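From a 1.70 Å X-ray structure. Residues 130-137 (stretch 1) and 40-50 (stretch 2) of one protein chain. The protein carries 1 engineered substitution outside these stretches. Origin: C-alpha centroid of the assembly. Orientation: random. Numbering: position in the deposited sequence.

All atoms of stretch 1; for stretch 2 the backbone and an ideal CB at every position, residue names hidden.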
ATOM      1  N   LEU F 130      17.063 -15.866  -6.538  1.00 10.65           N
ATOM      2  CA  LEU F 130      17.554 -17.196  -6.907  1.00 10.77           C
ATOM      3  C   LEU F 130      17.574 -17.430  -8.414  1.00 10.78           C
ATOM      4  O   LEU F 130      18.427 -18.140  -8.897  1.00 11.12           O
ATOM      5  CB  LEU F 130      16.755 -18.292  -6.185  1.00 11.30           C
ATOM      6  CG  LEU F 130      17.002 -18.297  -4.675  1.00 12.58           C
ATOM      7  CD1 LEU F 130      16.025 -19.234  -3.985  1.00 15.53           C
ATOM      8  CD2 LEU F 130      18.421 -18.740  -4.343  1.00 17.20           C
ATOM      9  N   LEU F 131      16.656 -16.796  -9.140  1.00 10.14           N
ATOM     10  CA  LEU F 131      16.676 -16.830 -10.605  1.00  9.93           C
ATOM     11  C   LEU F 131      17.985 -16.262 -11.153  1.00 11.30           C
ATOM     12  O   LEU F 131      18.607 -16.863 -11.992  1.00 10.99           O
ATOM     13  CB  LEU F 131      15.473 -16.054 -11.165  1.00 10.50           C
ATOM     14  CG  LEU F 131      15.425 -15.821 -12.674  1.00 10.27           C
ATOM     15  CD1 LEU F 131      15.396 -17.157 -13.393  1.00 13.31           C
ATOM     16  CD2 LEU F 131      14.195 -15.015 -13.010  1.00 13.09           C
ATOM     17  N   MET F 132      18.365 -15.067 -10.698  1.00 10.32           N
ATOM     18  CA  MET F 132      19.628 -14.466 -11.157  1.00 10.94           C
ATOM     19  C   MET F 132      20.832 -15.319 -10.754  1.00 10.84           C
ATOM     20  O   MET F 132      21.731 -15.540 -11.571  1.00 10.75           O
ATOM     21  CB  MET F 132      19.745 -13.051 -10.578  1.00 10.74           C
ATOM     22  CG  MET F 132      18.598 -12.139 -10.964  1.00 14.44           C
ATOM     23  SD  MET F 132      18.308 -12.010 -12.732  1.00 20.49           S
ATOM     24  CE  MET F 132      19.604 -10.862 -13.147  1.00 22.85           C
ATOM     25  N   MET F 133      20.821 -15.872  -9.530  1.00 10.84           N
ATOM     26  CA  MET F 133      21.916 -16.771  -9.074  1.00 10.80           C
ATOM     27  C   MET F 133      21.991 -18.032  -9.915  1.00 11.40           C
ATOM     28  O   MET F 133      23.070 -18.431 -10.385  1.00 11.84           O
ATOM     29  CB  MET F 133      21.747 -17.128  -7.609  1.00 12.19           C
ATOM     30  CG  MET F 133      21.829 -15.902  -6.739  1.00  9.59           C
ATOM     31  SD  MET F 133      21.575 -16.270  -5.008  1.00 15.49           S
ATOM     32  CE  MET F 133      21.898 -14.596  -4.399  1.00 14.18           C
ATOM     33  N   GLY F 134      20.835 -18.629 -10.163  1.00 10.63           N
ATOM     34  CA  GLY F 134      20.762 -19.808 -11.022  1.00 10.73           C
ATOM     35  C   GLY F 134      21.307 -19.516 -12.422  1.00 10.54           C
ATOM     36  O   GLY F 134      21.965 -20.360 -13.054  1.00 10.55           O
ATOM     37  N   ALA F 135      21.001 -18.320 -12.928  1.00 11.50           N
ATOM     38  CA  ALA F 135      21.464 -17.872 -14.253  1.00 11.78           C
ATOM     39  C   ALA F 135      22.975 -17.579 -14.283  1.00 11.58           C
ATOM     40  O   ALA F 135      23.565 -17.392 -15.350  1.00 12.65           O
ATOM     41  CB  ALA F 135      20.675 -16.656 -14.672  1.00 10.99           C
ATOM     42  N   GLY F 136      23.577 -17.569 -13.094  1.00 13.45           N
ATOM     43  CA  GLY F 136      24.993 -17.280 -12.854  1.00 12.88           C
ATOM     44  C   GLY F 136      25.358 -15.814 -13.018  1.00 13.99           C
ATOM     45  O   GLY F 136      26.536 -15.477 -13.236  1.00 16.00           O
ATOM     46  N   ILE F 137      24.339 -14.965 -12.980  1.00 13.21           N
ATOM     47  CA  ILE F 137      24.530 -13.540 -13.235  1.00 13.18           C
ATOM     48  C   ILE F 137      24.937 -12.900 -11.912  1.00 12.42           C
ATOM     49  O   ILE F 137      24.311 -13.156 -10.914  1.00 12.40           O
ATOM     50  CB  ILE F 137      23.247 -12.932 -13.831  1.00 13.47           C
ATOM     51  CG1 ILE F 137      22.995 -13.527 -15.225  1.00 15.44           C
ATOM     52  CG2 ILE F 137      23.329 -11.391 -13.922  1.00 12.93           C
ATOM     53  CD1 ILE F 137      21.639 -13.189 -15.834  1.00 18.02           C
ATOM     54  N   UNK F  40      19.918 -27.293 -11.701  1.00 12.07           N
ATOM     55  CA  UNK F  40      19.780 -26.822 -13.081  1.00 11.62           C
ATOM     56  C   UNK F  40      20.910 -25.897 -13.438  1.00 11.67           C
ATOM     57  O   UNK F  40      21.386 -25.123 -12.597  1.00 10.20           O
ATOM     58  CB  UNK F  40      18.439 -26.114 -13.288  1.00 11.62           C
ATOM     59  N   UNK F  41      21.331 -25.980 -14.703  1.00 11.19           N
ATOM     60  CA  UNK F  41      22.371 -25.091 -15.197  1.00 13.01           C
ATOM     61  C   UNK F  41      21.840 -23.697 -15.521  1.00 13.47           C
ATOM     62  O   UNK F  41      20.637 -23.443 -15.456  1.00 13.92           O
ATOM     63  CB  UNK F  41      23.025 -25.698 -16.440  1.00 13.01           C
ATOM     64  N   UNK F  42      22.748 -22.790 -15.840  1.00 14.67           N
ATOM     65  CA  UNK F  42      22.388 -21.397 -16.050  1.00 14.59           C
ATOM     66  C   UNK F  42      21.466 -21.263 -17.248  1.00 14.33           C
ATOM     67  O   UNK F  42      20.534 -20.467 -17.221  1.00 14.02           O
ATOM     68  CB  UNK F  42      23.640 -20.539 -16.242  1.00 14.59           C
ATOM     69  N   UNK F  43      21.689 -22.065 -18.292  1.00 14.89           N
ATOM     70  CA  UNK F  43      20.831 -22.005 -19.475  1.00 15.56           C
ATOM     71  C   UNK F  43      19.370 -22.243 -19.129  1.00 15.75           C
ATOM     72  O   UNK F  43      18.478 -21.615 -19.721  1.00 15.89           O
ATOM     73  CB  UNK F  43      21.289 -23.031 -20.513  1.00 15.56           C
ATOM     74  N   UNK F  44      19.111 -23.135 -18.172  1.00 14.95           N
ATOM     75  CA  UNK F  44      17.732 -23.372 -17.734  1.00 15.17           C
ATOM     76  C   UNK F  44      17.028 -22.085 -17.284  1.00 14.99           C
ATOM     77  O   UNK F  44      15.898 -21.817 -17.679  1.00 15.29           O
ATOM     78  CB  UNK F  44      17.720 -24.389 -16.591  1.00 15.17           C
ATOM     79  N   UNK F  45      17.706 -21.320 -16.448  1.00 13.95           N
ATOM     80  CA  UNK F  45      17.131 -20.109 -15.890  1.00 13.89           C
ATOM     81  C   UNK F  45      17.033 -19.015 -16.943  1.00 13.73           C
ATOM     82  O   UNK F  45      16.105 -18.219 -16.943  1.00 13.45           O
ATOM     83  CB  UNK F  45      17.961 -19.625 -14.699  1.00 13.89           C
ATOM     84  N   UNK F  46      18.013 -18.994 -17.837  1.00 14.15           N
ATOM     85  CA  UNK F  46      18.065 -17.993 -18.875  1.00 16.15           C
ATOM     86  C   UNK F  46      16.877 -18.195 -19.787  1.00 16.20           C
ATOM     87  O   UNK F  46      16.249 -17.227 -20.233  1.00 17.81           O
ATOM     88  CB  UNK F  46      19.381 -18.061 -19.652  1.00 16.15           C
ATOM     89  N   UNK F  47      16.554 -19.456 -20.049  1.00 16.51           N
ATOM     90  CA  UNK F  47      15.565 -19.785 -21.056  1.00 17.50           C
ATOM     91  C   UNK F  47      14.173 -19.912 -20.524  1.00 17.39           C
ATOM     92  O   UNK F  47      13.227 -19.683 -21.276  1.00 18.73           O
ATOM     93  CB  UNK F  47      15.951 -21.090 -21.756  1.00 17.50           C
ATOM     94  N   UNK F  48      14.035 -20.246 -19.233  1.00 15.79           N
ATOM     95  CA  UNK F  48      12.735 -20.632 -18.666  1.00 14.35           C
ATOM     96  C   UNK F  48      12.350 -19.789 -17.451  1.00 12.93           C
ATOM     97  O   UNK F  48      11.711 -20.316 -16.532  1.00 12.94           O
ATOM     98  CB  UNK F  48      12.757 -22.110 -18.273  1.00 14.35           C
ATOM     99  N   UNK F  49      12.660 -18.499 -17.446  1.00 12.36           N
ATOM    100  CA  UNK F  49      12.339 -17.762 -16.199  1.00 11.53           C
ATOM    101  C   UNK F  49      10.883 -17.676 -15.790  1.00 10.49           C
ATOM    102  O   UNK F  49      10.530 -17.786 -14.599  1.00  9.42           O
ATOM    103  CB  UNK F  49      12.860 -16.329 -16.328  1.00 11.53           C
ATOM    104  N   UNK F  50      10.008 -17.451 -16.768  1.00 11.13           N
ATOM    105  CA  UNK F  50       8.588 -17.301 -16.417  1.00  9.89           C
ATOM    106  C   UNK F  50       8.027 -18.558 -15.794  1.00 11.06           C
ATOM    107  O   UNK F  50       7.281 -18.514 -14.820  1.00  9.98           O
ATOM    108  CB  UNK F  50       7.766 -16.934 -17.654  1.00  9.89           C
TER

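Position 40 lies in an extended segment ahead of the helix. Its CA-to-CB bond points sideways, and no atom of stretch 1 lies within 5.5 Å of the ideal CB. Many side chains would fit, polar ones among them. The residue is Lys40, whose side chain leads away. Its backbone does more: one water oxygen lies 2.8 Å from Lys40 O and 2.7 Å from Gly134 O, linking the stretches.

Position 41 has CB pointing away and stands right before a helix. Asn, Asp, Ser or Thr would suit as a cap. It is Asn41. The backbone N of position 44 donates to Asn41 OD1 at 3.1 Å, a capping bond.

Position 42 lies against Gly134 and Ala135, and its CA is 4.1 Å from the CA of Ala135. The ideal CB is 3.3 Å from Ala135 O, which is tight, and 3.6 Å from Gly134 O. A small side chain such as Ala or Ser suits best; Gly would also fit. The deposited residue is Ser42, with chi1 in p. Its hydroxyl makes no hydrogen bond to stretch 1. Instead Ser42 CA makes a CA-H...O contact with Gly134 O at 3.2 Å.

Position 43 is helical, with CB pointing away from stretch 1. Polar or charged residues would do, and acids are common in a first helical turn. It is Asp43.

Position 44 is helical and points sideways, with nothing of stretch 1 near its CB. The choice is wide. It is Tyr44, chi1 in t, clear of stretch 1.

Position 45 points toward stretch 1. Its ideal CB is 3.8 Å from both Ala135 N and Leu131 CD1. Gly134 has no side chain, leaving a flat patch beside a leucine. Leu, Met or an aromatic would suit. It is Phe45, chi1 in m. Gly134 CA sits over one ring face, 3.7 Å from the Phe45 ring centroid, in a CH-pi contact. An ideal CB on Gly134 would lie 2.6 Å from Phe45 CE2, a clash, so the ring depends on the glycine. Leu131 CD1 meets the ring edge at 3.8 Å from Phe45 CD1. Ala135 CB packs 4.0 Å from Phe45 CB.

Position 46 points sideways, its ideal CB 5.3 Å from Ala135 CB. Apolar or polar residues could fit. It is Leu46, which shields a little of stretch 1 without close contact.

Position 47 is out of reach of stretch 1; polar residues would be natural. It is Asn47.

Position 48 leaves helical phi/psi and precedes the next helix. Asn, Asp or Ser would suit. It is Asn48, which makes no capping bond; Asn48 ND2 donates back to Tyr44 O at 3.0 Å.

Position 49 starts a helix with phi -62°. Its ideal CB is 3.8 Å from Leu131 CD2. Pro, Ala or another apolar residue fits. It is Pro49, with CB 3.9 Å from Leu131 CD2.

Position 50 points away, so stretch 1 sets no preference. It is Ser50, whose OG is hydrogen-bonded elsewhere in the structure.

Stretch 2 (40-50) KNSDYFLNNPS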
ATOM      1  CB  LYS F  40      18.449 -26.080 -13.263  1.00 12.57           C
ATOM      2  CG  LYS F  40      17.193 -26.963 -13.004  1.00 12.82           C
ATOM      3  CD  LYS F  40      17.098 -28.031 -14.097  1.00 18.62           C
ATOM      4  CE  LYS F  40      15.728 -28.654 -14.164  1.00 22.92           C
ATOM      5  NZ  LYS F  40      14.721 -27.600 -14.446  1.00 25.88           N
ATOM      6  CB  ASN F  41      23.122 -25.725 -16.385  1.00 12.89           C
ATOM      7  CG  ASN F  41      22.317 -25.753 -17.678  1.00 14.96           C
ATOM      8  OD1 ASN F  41      21.151 -25.385 -17.730  1.00 16.71           O
ATOM      9  ND2 ASN F  41      22.965 -26.217 -18.746  1.00 17.93           N
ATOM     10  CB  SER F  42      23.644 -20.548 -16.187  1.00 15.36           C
ATOM     11  OG  SER F  42      24.506 -21.070 -17.182  1.00 17.24           O
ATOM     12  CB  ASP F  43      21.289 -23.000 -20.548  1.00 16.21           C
ATOM     13  CG  ASP F  43      22.479 -22.503 -21.335  1.00 19.57           C
ATOM     14  OD1 ASP F  43      22.883 -21.322 -21.207  1.00 21.75           O
ATOM     15  OD2 ASP F  43      23.026 -23.316 -22.113  1.00 20.49           O
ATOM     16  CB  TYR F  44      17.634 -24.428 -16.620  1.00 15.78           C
ATOM     17  CG  TYR F  44      16.234 -24.442 -16.036  1.00 18.96           C
ATOM     18  CD1 TYR F  44      15.172 -25.084 -16.694  1.00 23.55           C
ATOM     19  CD2 TYR F  44      15.952 -23.725 -14.886  1.00 20.66           C
ATOM     20  CE1 TYR F  44      13.867 -25.025 -16.165  1.00 25.34           C
ATOM     21  CE2 TYR F  44      14.670 -23.668 -14.356  1.00 24.53           C
ATOM     22  CZ  TYR F  44      13.639 -24.311 -14.990  1.00 25.35           C
ATOM     23  OH  TYR F  44      12.387 -24.198 -14.404  1.00 29.18           O
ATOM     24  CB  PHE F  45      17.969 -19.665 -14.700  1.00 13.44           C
ATOM     25  CG  PHE F  45      17.907 -20.629 -13.563  1.00 12.79           C
ATOM     26  CD1 PHE F  45      16.851 -20.553 -12.640  1.00 11.75           C
ATOM     27  CD2 PHE F  45      18.871 -21.619 -13.404  1.00 12.33           C
ATOM     28  CE1 PHE F  45      16.775 -21.463 -11.585  1.00 13.20           C
ATOM     29  CE2 PHE F  45      18.800 -22.531 -12.324  1.00 12.02           C
ATOM     30  CZ  PHE F  45      17.738 -22.458 -11.430  1.00 13.93           C
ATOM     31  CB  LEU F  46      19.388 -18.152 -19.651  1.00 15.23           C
ATOM     32  CG  LEU F  46      19.752 -17.181 -20.760  1.00 20.59           C
ATOM     33  CD1 LEU F  46      19.566 -15.734 -20.289  1.00 23.80           C
ATOM     34  CD2 LEU F  46      21.193 -17.450 -21.163  1.00 22.21           C
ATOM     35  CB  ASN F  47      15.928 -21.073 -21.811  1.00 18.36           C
ATOM     36  CG  ASN F  47      17.173 -20.931 -22.648  1.00 20.08           C
ATOM     37  OD1 ASN F  47      17.491 -19.850 -23.163  1.00 24.67           O
ATOM     38  ND2 ASN F  47      17.891 -22.028 -22.796  1.00 22.50           N
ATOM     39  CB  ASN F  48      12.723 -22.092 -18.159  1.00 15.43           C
ATOM     40  CG  ASN F  48      12.976 -23.112 -19.253  1.00 17.66           C
ATOM     41  OD1 ASN F  48      12.036 -23.716 -19.774  1.00 21.84           O
ATOM     42  ND2 ASN F  48      14.237 -23.285 -19.628  1.00 19.50           N
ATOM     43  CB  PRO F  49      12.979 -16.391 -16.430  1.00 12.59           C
ATOM     44  CG  PRO F  49      13.029 -16.231 -17.914  1.00 11.94           C
ATOM     45  CD  PRO F  49      13.233 -17.619 -18.469  1.00 12.29           C
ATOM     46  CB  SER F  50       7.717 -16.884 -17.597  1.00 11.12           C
ATOM     47  OG  SER F  50       8.063 -15.594 -18.066  1.00 10.74           O
TER
HETATM   48  O   HOH W   1      22.882 -22.738 -12.265  1.00 23.68           O
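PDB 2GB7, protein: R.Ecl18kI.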